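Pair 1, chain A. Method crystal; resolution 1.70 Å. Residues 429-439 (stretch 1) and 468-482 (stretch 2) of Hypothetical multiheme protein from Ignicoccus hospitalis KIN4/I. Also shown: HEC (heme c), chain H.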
# COMPACT_ATOMS: atom_id res chain seq x y z
N GLU A 429 -24.85 3.86 -11.32
CA GLU A 429 -24.48 5.18 -10.81
C GLU A 429 -23.14 5.67 -11.36
O GLU A 429 -23.02 6.82 -11.78
CB GLU A 429 -24.54 5.21 -9.28
CG GLU A 429 -25.98 5.09 -8.81
CD GLU A 429 -26.14 4.95 -7.31
OE1 GLU A 429 -25.12 4.91 -6.59
OE2 GLU A 429 -27.31 4.87 -6.86
N THR A 430 -22.14 4.80 -11.39
CA THR A 430 -20.85 5.23 -11.94
C THR A 430 -20.95 5.55 -13.42
O THR A 430 -20.31 6.49 -13.90
CB THR A 430 -19.72 4.22 -11.69
OG1 THR A 430 -20.11 2.93 -12.18
CG2 THR A 430 -19.39 4.14 -10.20
N ASN A 431 -21.77 4.78 -14.15
CA ASN A 431 -21.95 5.07 -15.55
C ASN A 431 -22.59 6.45 -15.75
O ASN A 431 -22.24 7.16 -16.69
CB ASN A 431 -22.76 3.96 -16.26
CG ASN A 431 -21.90 2.77 -16.68
OD1 ASN A 431 -20.67 2.78 -16.51
ND2 ASN A 431 -22.54 1.76 -17.26
N LYS A 432 -23.52 6.84 -14.87
CA LYS A 432 -24.14 8.16 -15.00
C LYS A 432 -23.13 9.27 -14.68
O LYS A 432 -23.14 10.34 -15.29
CB LYS A 432 -25.38 8.30 -14.09
CG LYS A 432 -26.60 7.51 -14.55
CD LYS A 432 -27.19 8.11 -15.82
CE LYS A 432 -28.55 7.50 -16.15
NZ LYS A 432 -28.49 6.01 -16.22
N ALA A 433 -22.27 9.03 -13.69
CA ALA A 433 -21.24 10.01 -13.34
C ALA A 433 -20.27 10.19 -14.51
O ALA A 433 -19.84 11.31 -14.81
CB ALA A 433 -20.48 9.59 -12.08
N THR A 434 -19.95 9.09 -15.19
CA THR A 434 -19.08 9.11 -16.36
C THR A 434 -19.73 9.86 -17.52
O THR A 434 -19.06 10.57 -18.27
CB THR A 434 -18.70 7.68 -16.75
OG1 THR A 434 -17.95 7.09 -15.68
CG2 THR A 434 -17.84 7.66 -18.03
N LEU A 435 -21.04 9.73 -17.67
CA LEU A 435 -21.74 10.48 -18.70
C LEU A 435 -21.65 11.97 -18.40
O LEU A 435 -21.52 12.80 -19.31
CB LEU A 435 -23.20 10.03 -18.82
CG LEU A 435 -24.09 10.83 -19.78
CD1 LEU A 435 -23.51 10.81 -21.20
CD2 LEU A 435 -25.52 10.27 -19.77
N LYS A 436 -21.72 12.31 -17.11
CA LYS A 436 -21.66 13.71 -16.70
C LYS A 436 -20.29 14.33 -17.02
O LYS A 436 -20.22 15.43 -17.57
CB LYS A 436 -21.95 13.84 -15.20
CG LYS A 436 -22.09 15.30 -14.73
CD LYS A 436 -22.45 15.36 -13.25
CE LYS A 436 -22.58 16.80 -12.78
NZ LYS A 436 -23.85 17.44 -13.23
N THR A 437 -19.21 13.63 -16.69
CA THR A 437 -17.89 14.17 -17.00
C THR A 437 -17.65 14.22 -18.50
O THR A 437 -16.94 15.10 -18.99
CB THR A 437 -16.75 13.38 -16.31
OG1 THR A 437 -16.76 12.02 -16.77
CG2 THR A 437 -16.91 13.40 -14.80
N THR A 438 -18.27 13.29 -19.23
CA THR A 438 -18.14 13.29 -20.69
C THR A 438 -18.80 14.54 -21.29
O THR A 438 -18.27 15.15 -22.23
CB THR A 438 -18.73 12.01 -21.31
OG1 THR A 438 -18.03 10.86 -20.80
CG2 THR A 438 -18.61 12.05 -22.83
N VAL A 439 -19.95 14.93 -20.74
CA VAL A 439 -20.63 16.14 -21.21
C VAL A 439 -19.83 17.39 -20.84
O VAL A 439 -19.79 18.35 -21.61
CB VAL A 439 -22.09 16.22 -20.69
CG1 VAL A 439 -22.71 17.58 -21.02
CG2 VAL A 439 -22.92 15.11 -21.30
N LEU A 468 -8.43 14.69 -16.73
CA LEU A 468 -9.39 14.66 -15.62
C LEU A 468 -10.59 13.81 -16.02
O LEU A 468 -11.08 13.00 -15.23
CB LEU A 468 -9.83 16.07 -15.24
CG LEU A 468 -8.75 16.95 -14.62
CD1 LEU A 468 -9.33 18.31 -14.24
CD2 LEU A 468 -8.15 16.27 -13.39
N TRP A 469 -11.05 13.97 -17.25
CA TRP A 469 -12.14 13.15 -17.75
C TRP A 469 -11.74 11.67 -17.76
O TRP A 469 -12.49 10.82 -17.29
CB TRP A 469 -12.55 13.63 -19.13
CG TRP A 469 -13.40 12.66 -19.91
CD1 TRP A 469 -14.71 12.30 -19.66
CD2 TRP A 469 -13.00 11.94 -21.08
NE1 TRP A 469 -15.13 11.39 -20.60
CE2 TRP A 469 -14.11 11.15 -21.49
CE3 TRP A 469 -11.82 11.88 -21.83
CZ2 TRP A 469 -14.07 10.33 -22.62
CZ3 TRP A 469 -11.78 11.05 -22.95
CH2 TRP A 469 -12.90 10.29 -23.33
N VAL A 470 -10.56 11.37 -18.29
CA VAL A 470 -10.05 9.99 -18.28
C VAL A 470 -10.11 9.37 -16.89
O VAL A 470 -10.62 8.25 -16.73
CB VAL A 470 -8.61 9.89 -18.87
CG1 VAL A 470 -8.04 8.49 -18.64
CG2 VAL A 470 -8.62 10.21 -20.37
N GLU A 471 -9.63 10.09 -15.88
CA GLU A 471 -9.58 9.56 -14.52
C GLU A 471 -10.97 9.25 -13.97
O GLU A 471 -11.13 8.33 -13.18
CB GLU A 471 -8.83 10.52 -13.59
CG GLU A 471 -7.40 10.71 -14.05
CD GLU A 471 -6.60 11.63 -13.17
OE1 GLU A 471 -7.09 12.04 -12.09
OE2 GLU A 471 -5.45 11.95 -13.56
N SER A 472 -11.97 10.02 -14.40
CA SER A 472 -13.33 9.82 -13.90
C SER A 472 -13.79 8.39 -14.17
O SER A 472 -14.40 7.76 -13.31
CB SER A 472 -14.29 10.85 -14.50
OG SER A 472 -14.59 10.58 -15.87
N TRP A 473 -13.46 7.86 -15.35
CA TRP A 473 -13.75 6.45 -15.62
C TRP A 473 -12.60 5.50 -15.30
O TRP A 473 -12.79 4.53 -14.56
CB TRP A 473 -14.31 6.20 -17.03
CG TRP A 473 -13.64 6.94 -18.16
CD1 TRP A 473 -13.92 8.21 -18.58
CD2 TRP A 473 -12.63 6.44 -19.04
NE1 TRP A 473 -13.12 8.54 -19.66
CE2 TRP A 473 -12.32 7.46 -19.96
CE3 TRP A 473 -11.94 5.22 -19.13
CZ2 TRP A 473 -11.36 7.31 -20.96
CZ3 TRP A 473 -10.98 5.07 -20.13
CH2 TRP A 473 -10.70 6.11 -21.03
N LEU A 474 -11.41 5.78 -15.84
CA LEU A 474 -10.27 4.88 -15.69
C LEU A 474 -9.83 4.65 -14.24
O LEU A 474 -9.35 3.56 -13.90
CB LEU A 474 -9.07 5.39 -16.51
CG LEU A 474 -7.83 4.52 -16.56
CD1 LEU A 474 -8.12 3.24 -17.32
CD2 LEU A 474 -6.68 5.28 -17.23
N PHE A 475 -9.96 5.66 -13.40
CA PHE A 475 -9.56 5.49 -12.00
C PHE A 475 -10.78 5.34 -11.08
O PHE A 475 -10.92 4.33 -10.39
CB PHE A 475 -8.73 6.68 -11.48
CG PHE A 475 -7.39 6.86 -12.15
CD1 PHE A 475 -6.91 5.95 -13.07
CD2 PHE A 475 -6.59 7.95 -11.81
CE1 PHE A 475 -5.67 6.13 -13.67
CE2 PHE A 475 -5.36 8.14 -12.40
CZ PHE A 475 -4.90 7.22 -13.33
N TYR A 476 -11.64 6.34 -11.07
CA TYR A 476 -12.62 6.46 -9.98
C TYR A 476 -13.83 5.54 -10.16
O TYR A 476 -14.19 4.80 -9.25
CB TYR A 476 -13.03 7.93 -9.78
CG TYR A 476 -11.81 8.83 -9.64
CD1 TYR A 476 -10.70 8.41 -8.91
CD2 TYR A 476 -11.75 10.07 -10.26
CE1 TYR A 476 -9.58 9.21 -8.78
CE2 TYR A 476 -10.62 10.88 -10.14
CZ TYR A 476 -9.55 10.44 -9.41
OH TYR A 476 -8.43 11.25 -9.28
N SER A 477 -14.43 5.56 -11.35
CA SER A 477 -15.59 4.69 -11.59
C SER A 477 -15.13 3.25 -11.49
O SER A 477 -15.81 2.42 -10.88
CB SER A 477 -16.24 4.95 -12.95
OG SER A 477 -16.80 6.25 -13.01
N ASN A 478 -13.96 2.95 -12.06
CA ASN A 478 -13.42 1.60 -11.95
C ASN A 478 -13.23 1.16 -10.50
O ASN A 478 -13.60 0.06 -10.12
CB ASN A 478 -12.08 1.50 -12.68
CG ASN A 478 -12.23 1.39 -14.18
OD1 ASN A 478 -13.35 1.31 -14.71
ND2 ASN A 478 -11.11 1.39 -14.89
N SER A 479 -12.62 2.03 -9.70
CA SER A 479 -12.37 1.68 -8.31
C SER A 479 -13.67 1.43 -7.55
O SER A 479 -13.76 0.51 -6.73
CB SER A 479 -11.55 2.76 -7.61
OG SER A 479 -10.21 2.74 -8.08
N ILE A 480 -14.67 2.25 -7.82
CA ILE A 480 -15.96 2.10 -7.15
C ILE A 480 -16.60 0.76 -7.47
O ILE A 480 -17.11 0.06 -6.59
CB ILE A 480 -16.92 3.25 -7.52
CG1 ILE A 480 -16.43 4.56 -6.90
CG2 ILE A 480 -18.36 2.95 -7.02
CD1 ILE A 480 -17.04 5.80 -7.54
N ARG A 481 -16.56 0.39 -8.76
CA ARG A 481 -17.11 -0.87 -9.20
C ARG A 481 -16.30 -2.05 -8.65
O ARG A 481 -16.88 -3.01 -8.15
CB ARG A 481 -17.17 -0.91 -10.73
CG ARG A 481 -18.17 0.09 -11.31
CD ARG A 481 -18.30 -0.06 -12.83
NE ARG A 481 -17.14 0.45 -13.56
CZ ARG A 481 -17.15 1.57 -14.27
NH1 ARG A 481 -18.24 2.31 -14.34
NH2 ARG A 481 -16.06 1.96 -14.92
N TYR A 482 -14.97 -1.94 -8.70
CA TYR A 482 -14.12 -3.00 -8.14
C TYR A 482 -14.38 -3.21 -6.65
O TYR A 482 -14.44 -4.35 -6.16
CB TYR A 482 -12.64 -2.61 -8.30
CG TYR A 482 -11.98 -3.03 -9.59
CD1 TYR A 482 -12.60 -2.86 -10.82
CD2 TYR A 482 -10.71 -3.57 -9.57
CE1 TYR A 482 -11.95 -3.24 -12.01
CE2 TYR A 482 -10.06 -3.95 -10.75
CZ TYR A 482 -10.68 -3.78 -11.95
OH TYR A 482 -10.01 -4.16 -13.11
FE HEC H . -12.23 -10.30 -8.48
CHA HEC H . -14.20 -8.60 -10.73
CHB HEC H . -9.43 -9.59 -10.32
CHC HEC H . -10.30 -11.31 -5.89
CHD HEC H . -14.91 -11.80 -7.14
NA HEC H . -11.89 -9.31 -10.19
C1A HEC H . -12.83 -8.60 -10.93
C2A HEC H . -12.13 -7.85 -11.94
C3A HEC H . -10.81 -8.10 -11.82
C4A HEC H . -10.63 -9.04 -10.73
CMA HEC H . -9.65 -7.53 -12.67
CAA HEC H . -12.82 -6.90 -12.94
CBA HEC H . -12.84 -7.56 -14.33
CGA HEC H . -13.74 -6.69 -15.17
O1A HEC H . -13.26 -5.66 -15.69
O2A HEC H . -14.95 -7.02 -15.26
NB HEC H . -10.26 -10.48 -8.21
C1B HEC H . -9.27 -10.01 -9.04
C2B HEC H . -8.06 -9.90 -8.30
C3B HEC H . -8.37 -10.33 -7.06
C4B HEC H . -9.73 -10.74 -7.00
CMB HEC H . -6.75 -9.38 -8.94
CAB HEC H . -7.63 -10.45 -5.74
CBB HEC H . -6.62 -9.32 -5.52
NC HEC H . -12.48 -11.43 -6.92
C1C HEC H . -11.62 -11.67 -5.86
C2C HEC H . -12.26 -12.55 -4.91
C3C HEC H . -13.58 -12.38 -5.16
C4C HEC H . -13.71 -11.86 -6.48
CMC HEC H . -11.62 -12.72 -3.52
CAC HEC H . -14.87 -12.91 -4.51
CBC HEC H . -14.86 -13.17 -2.99
ND HEC H . -14.24 -10.22 -8.88
C1D HEC H . -15.19 -10.91 -8.14
C2D HEC H . -16.49 -10.59 -8.62
C3D HEC H . -16.28 -9.57 -9.72
C4D HEC H . -14.84 -9.41 -9.83
CMD HEC H . -17.84 -11.13 -8.08
CAD HEC H . -17.33 -8.91 -10.62
CBD HEC H . -17.52 -9.93 -11.76
CGD HEC H . -17.97 -9.23 -13.01
O1D HEC H . -17.67 -8.02 -13.14
O2D HEC H . -18.62 -9.86 -13.88
O HOH W 1 -17.15 4.40 -16.23

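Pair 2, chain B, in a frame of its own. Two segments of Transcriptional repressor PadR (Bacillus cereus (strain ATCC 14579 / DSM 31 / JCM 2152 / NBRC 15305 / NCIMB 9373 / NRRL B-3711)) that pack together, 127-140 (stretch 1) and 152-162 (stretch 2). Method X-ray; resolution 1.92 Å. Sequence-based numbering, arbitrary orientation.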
# COMPACT_ATOMS: atom_id res chain seq x y z
N ARG B 127 14.55 7.50 -1.11
CA ARG B 127 13.86 6.25 -1.42
C ARG B 127 12.90 6.37 -2.61
O ARG B 127 13.02 5.61 -3.55
CB ARG B 127 13.07 5.75 -0.21
CG ARG B 127 13.92 5.09 0.86
CD ARG B 127 13.08 4.59 2.03
NE ARG B 127 13.81 4.75 3.29
CZ ARG B 127 13.48 4.17 4.45
NH1 ARG B 127 12.40 3.37 4.55
NH2 ARG B 127 14.22 4.41 5.52
N LYS B 128 11.98 7.33 -2.56
CA LYS B 128 10.98 7.49 -3.62
C LYS B 128 11.64 7.89 -4.94
O LYS B 128 11.23 7.42 -6.01
CB LYS B 128 9.86 8.46 -3.22
CG LYS B 128 8.98 7.96 -2.02
CD LYS B 128 7.84 7.11 -2.48
CE LYS B 128 7.26 6.17 -1.40
NZ LYS B 128 6.59 6.88 -0.28
N GLU B 129 12.68 8.73 -4.87
CA GLU B 129 13.46 9.11 -6.05
C GLU B 129 14.09 7.88 -6.73
O GLU B 129 14.02 7.74 -7.96
CB GLU B 129 14.52 10.19 -5.70
CG GLU B 129 13.92 11.62 -5.64
CD GLU B 129 14.89 12.74 -5.26
OE1 GLU B 129 16.05 12.48 -4.83
OE2 GLU B 129 14.48 13.91 -5.37
N ALA B 130 14.68 6.99 -5.94
CA ALA B 130 15.26 5.74 -6.44
C ALA B 130 14.19 4.84 -7.12
O ALA B 130 14.40 4.39 -8.26
CB ALA B 130 15.96 4.98 -5.32
N TYR B 131 13.06 4.63 -6.45
CA TYR B 131 11.92 3.84 -7.00
C TYR B 131 11.47 4.39 -8.35
O TYR B 131 11.20 3.63 -9.29
CB TYR B 131 10.67 3.88 -6.13
CG TYR B 131 10.73 3.36 -4.71
CD1 TYR B 131 11.64 2.40 -4.30
CD2 TYR B 131 9.79 3.81 -3.79
CE1 TYR B 131 11.65 1.94 -2.96
CE2 TYR B 131 9.78 3.38 -2.47
CZ TYR B 131 10.71 2.45 -2.05
OH TYR B 131 10.66 2.05 -0.73
N ILE B 132 11.37 5.71 -8.43
CA ILE B 132 10.95 6.36 -9.65
C ILE B 132 11.89 5.90 -10.75
O ILE B 132 11.43 5.21 -11.67
CB ILE B 132 10.89 7.90 -9.52
CG1 ILE B 132 9.64 8.30 -8.69
CG2 ILE B 132 10.80 8.56 -10.87
CD1 ILE B 132 9.60 9.81 -8.28
N ALA B 133 13.18 6.24 -10.62
CA ALA B 133 14.24 5.79 -11.56
C ALA B 133 14.24 4.28 -11.86
O ALA B 133 14.35 3.86 -13.00
CB ALA B 133 15.63 6.21 -11.03
N ASP B 134 14.14 3.45 -10.84
CA ASP B 134 14.16 2.00 -11.06
C ASP B 134 13.04 1.61 -12.06
O ASP B 134 13.29 1.09 -13.15
CB ASP B 134 13.99 1.27 -9.72
CG ASP B 134 14.65 -0.11 -9.69
OD1 ASP B 134 15.84 -0.24 -10.10
OD2 ASP B 134 13.97 -1.06 -9.23
N LEU B 135 11.82 1.98 -11.69
CA LEU B 135 10.59 1.41 -12.22
C LEU B 135 10.47 1.47 -13.74
O LEU B 135 10.11 0.50 -14.37
CB LEU B 135 9.39 2.11 -11.57
CG LEU B 135 8.06 1.39 -11.51
CD1 LEU B 135 8.23 -0.06 -11.05
CD2 LEU B 135 7.12 2.16 -10.60
N ARG B 136 10.81 2.61 -14.31
CA ARG B 136 10.71 2.82 -15.75
C ARG B 136 11.51 1.71 -16.49
O ARG B 136 10.99 0.96 -17.33
CB ARG B 136 11.21 4.25 -16.10
CG ARG B 136 11.11 5.31 -14.88
CD ARG B 136 11.38 6.79 -15.25
NE ARG B 136 10.16 7.54 -15.64
CZ ARG B 136 9.89 8.81 -15.33
NH1 ARG B 136 10.72 9.55 -14.60
NH2 ARG B 136 8.75 9.36 -15.75
N LEU B 137 12.76 1.58 -16.13
CA LEU B 137 13.66 0.60 -16.74
C LEU B 137 13.18 -0.86 -16.55
O LEU B 137 13.25 -1.70 -17.46
CB LEU B 137 15.05 0.78 -16.16
CG LEU B 137 15.94 1.84 -16.86
CD1 LEU B 137 17.34 1.74 -16.31
CD2 LEU B 137 15.94 1.71 -18.39
N LYS B 138 12.64 -1.14 -15.37
CA LYS B 138 12.09 -2.47 -15.11
C LYS B 138 10.86 -2.81 -15.97
O LYS B 138 10.69 -3.94 -16.36
CB LYS B 138 11.78 -2.62 -13.64
CG LYS B 138 13.02 -2.47 -12.74
CD LYS B 138 14.17 -3.32 -13.20
CE LYS B 138 15.25 -3.45 -12.15
NZ LYS B 138 16.46 -4.00 -12.77
N TYR B 139 10.00 -1.83 -16.28
CA TYR B 139 8.85 -2.10 -17.17
C TYR B 139 9.32 -2.40 -18.60
O TYR B 139 8.74 -3.23 -19.27
CB TYR B 139 7.85 -0.95 -17.16
CG TYR B 139 6.75 -1.05 -16.13
CD1 TYR B 139 7.03 -0.93 -14.78
CD2 TYR B 139 5.44 -1.25 -16.51
CE1 TYR B 139 6.02 -0.97 -13.84
CE2 TYR B 139 4.42 -1.33 -15.57
CZ TYR B 139 4.72 -1.18 -14.24
OH TYR B 139 3.71 -1.24 -13.31
N GLU B 140 10.39 -1.76 -19.06
CA GLU B 140 10.95 -2.06 -20.38
C GLU B 140 11.57 -3.47 -20.45
O GLU B 140 11.58 -4.07 -21.52
CB GLU B 140 11.97 -0.99 -20.78
CG GLU B 140 11.33 0.42 -20.89
CD GLU B 140 12.33 1.54 -21.22
OE1 GLU B 140 13.56 1.38 -21.02
OE2 GLU B 140 11.84 2.61 -21.68
N ILE B 152 -0.58 2.35 -17.77
CA ILE B 152 -1.28 3.09 -16.68
C ILE B 152 -0.68 2.74 -15.31
O ILE B 152 -0.43 3.65 -14.51
CB ILE B 152 -2.81 2.89 -16.71
CG1 ILE B 152 -3.37 3.36 -18.05
CG2 ILE B 152 -3.52 3.63 -15.51
CD1 ILE B 152 -4.85 3.07 -18.28
N SER B 153 -0.41 1.47 -15.04
CA SER B 153 0.15 1.10 -13.72
C SER B 153 1.46 1.80 -13.45
O SER B 153 1.67 2.33 -12.36
CB SER B 153 0.29 -0.44 -13.51
OG SER B 153 1.18 -1.06 -14.40
N LEU B 154 2.34 1.84 -14.45
CA LEU B 154 3.59 2.58 -14.34
C LEU B 154 3.38 4.06 -14.12
O LEU B 154 3.97 4.64 -13.18
CB LEU B 154 4.44 2.39 -15.61
CG LEU B 154 5.73 3.17 -15.78
CD1 LEU B 154 6.70 2.87 -14.62
CD2 LEU B 154 6.35 2.88 -17.19
N ASP B 155 2.61 4.68 -15.00
CA ASP B 155 2.49 6.15 -14.98
C ASP B 155 1.76 6.63 -13.72
O ASP B 155 2.07 7.68 -13.19
CB ASP B 155 1.75 6.65 -16.20
CG ASP B 155 2.55 6.44 -17.47
OD1 ASP B 155 3.67 5.89 -17.39
OD2 ASP B 155 2.04 6.83 -18.53
N VAL B 156 0.79 5.86 -13.25
CA VAL B 156 0.12 6.24 -12.00
C VAL B 156 1.10 6.18 -10.83
O VAL B 156 1.18 7.12 -9.99
CB VAL B 156 -1.16 5.42 -11.77
CG1 VAL B 156 -1.80 5.71 -10.41
CG2 VAL B 156 -2.18 5.75 -12.87
N GLY B 157 1.91 5.13 -10.81
CA GLY B 157 2.91 4.98 -9.78
C GLY B 157 3.92 6.08 -9.74
O GLY B 157 4.17 6.65 -8.67
N ILE B 158 4.52 6.38 -10.89
CA ILE B 158 5.43 7.49 -11.00
C ILE B 158 4.74 8.84 -10.65
O ILE B 158 5.35 9.68 -10.03
CB ILE B 158 6.04 7.56 -12.42
CG1 ILE B 158 6.93 6.32 -12.64
CG2 ILE B 158 6.82 8.87 -12.66
CD1 ILE B 158 7.71 6.37 -13.92
N ALA B 159 3.48 9.03 -11.03
CA ALA B 159 2.78 10.30 -10.77
C ALA B 159 2.65 10.48 -9.26
O ALA B 159 2.95 11.53 -8.70
CB ALA B 159 1.41 10.32 -11.42
N SER B 160 2.28 9.39 -8.60
CA SER B 160 2.07 9.41 -7.18
C SER B 160 3.38 9.60 -6.39
O SER B 160 3.48 10.48 -5.56
CB SER B 160 1.34 8.13 -6.78
OG SER B 160 1.36 7.99 -5.38
N TYR B 161 4.39 8.80 -6.69
CA TYR B 161 5.70 8.98 -6.09
C TYR B 161 6.29 10.36 -6.28
O TYR B 161 6.92 10.92 -5.36
CB TYR B 161 6.70 7.97 -6.63
CG TYR B 161 6.54 6.54 -6.17
CD1 TYR B 161 6.05 6.23 -4.92
CD2 TYR B 161 6.96 5.49 -6.98
CE1 TYR B 161 5.93 4.90 -4.50
CE2 TYR B 161 6.87 4.20 -6.58
CZ TYR B 161 6.36 3.89 -5.35
OH TYR B 161 6.29 2.57 -4.97
N SER B 162 6.16 10.90 -7.49
CA SER B 162 6.73 12.21 -7.78
C SER B 162 6.04 13.30 -6.98
O SER B 162 6.67 14.27 -6.54
CB SER B 162 6.69 12.51 -9.28
OG SER B 162 7.49 11.56 -9.99

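Two antiparallel helices packed at similar spacing can fill the seam between them in more than one chemical style. Pair 1, from a multiheme protein, and pair 2, from the repressor PadR, make the point well. In each, two helices run in nearly opposite directions, at 168° in pair 1 and 159° in pair 2, with axes approaching to 9.3 Å and 9.6 Å. Fourteen central residues superpose with an RMSD of 0.9 Å, so the backbone problem is essentially the same. The fit holds even though the second helix of pair 1 contains a wider pi-type turn from Ser A472 to Ser A477, where Ser A477 N bonds to Ser A472 O at 2.9 Å; the second helix of pair 2 has no such turn.

Pair 1 fills the seam largely with small hydroxyl side chains. At one level Thr A430 faces Ser A477, their CA atoms 5.3 Å apart and their CB atoms 3.8 Å apart. Further along, Thr A437 OG1 lies 2.8 Å from Ser A472 OG, within hydrogen-bonding reach, though its one proton could instead serve Thr A434 O in its own helix. Such hydroxyls also find partners in their own helix: Ser A472 OG donates to Trp A469 O at 2.5 Å, and Ser A477 OG to Ser A472 O at 2.9 Å. Longer donors clasp the contact. Arg A481 NH1 donates to Thr A430 OG1 at 2.9 Å, and Trp A469 NE1 reaches Thr A438 OG1 at 3.0 Å, near the plane of the indole, where its N-H points. A water adds a further link, accepting from Arg A481 NH2 at 3.0 Å and hydrogen-bonding to Thr A434 OG1 at 2.9 Å.

Pair 2 meets the same spacing with larger, mainly apolar groups. Thr A430 and Ser A477 correspond to Ile B132 and Ile B158, whose CG2 atoms lie 4.4 Å apart. Thr A437 and Ser A472 correspond to Tyr B139 and Leu B154: a close approach of two hydroxyls in one pair is replaced by a CH-pi contact in the other, with Leu B154 CB 3.8 Å from the centroid of the Tyr B139 ring and over its face. The tyrosine retains a polar task at its tip, where its OH hydrogen-bonds to Ser B153 OG at 2.8 Å.

The matched position Ile A480 and Tyr B161 makes carbon-carbon contacts across the seam in both pairs but differs in reach. Ile A480 CG2 meets Thr A430 CG2 at 3.5 Å, whereas Tyr B161 loses 118 Å² to the opposing helix, packing its CB 3.6 Å from Ile B132 CG1 and setting its ring obliquely to that of Tyr B131. Ala A433 matches Leu B135, and here the larger residue makes a contact the smaller does not: Leu B135 CG lies 3.7 Å from Leu B154 CD1.

The buried areas, 463 Å² in pair 1 and 633 Å² in pair 2, accord with these choices. Similar backbones thus accommodate a seam of small hydroxyl side chains tied by Arg and Trp donors or a broader apolar one.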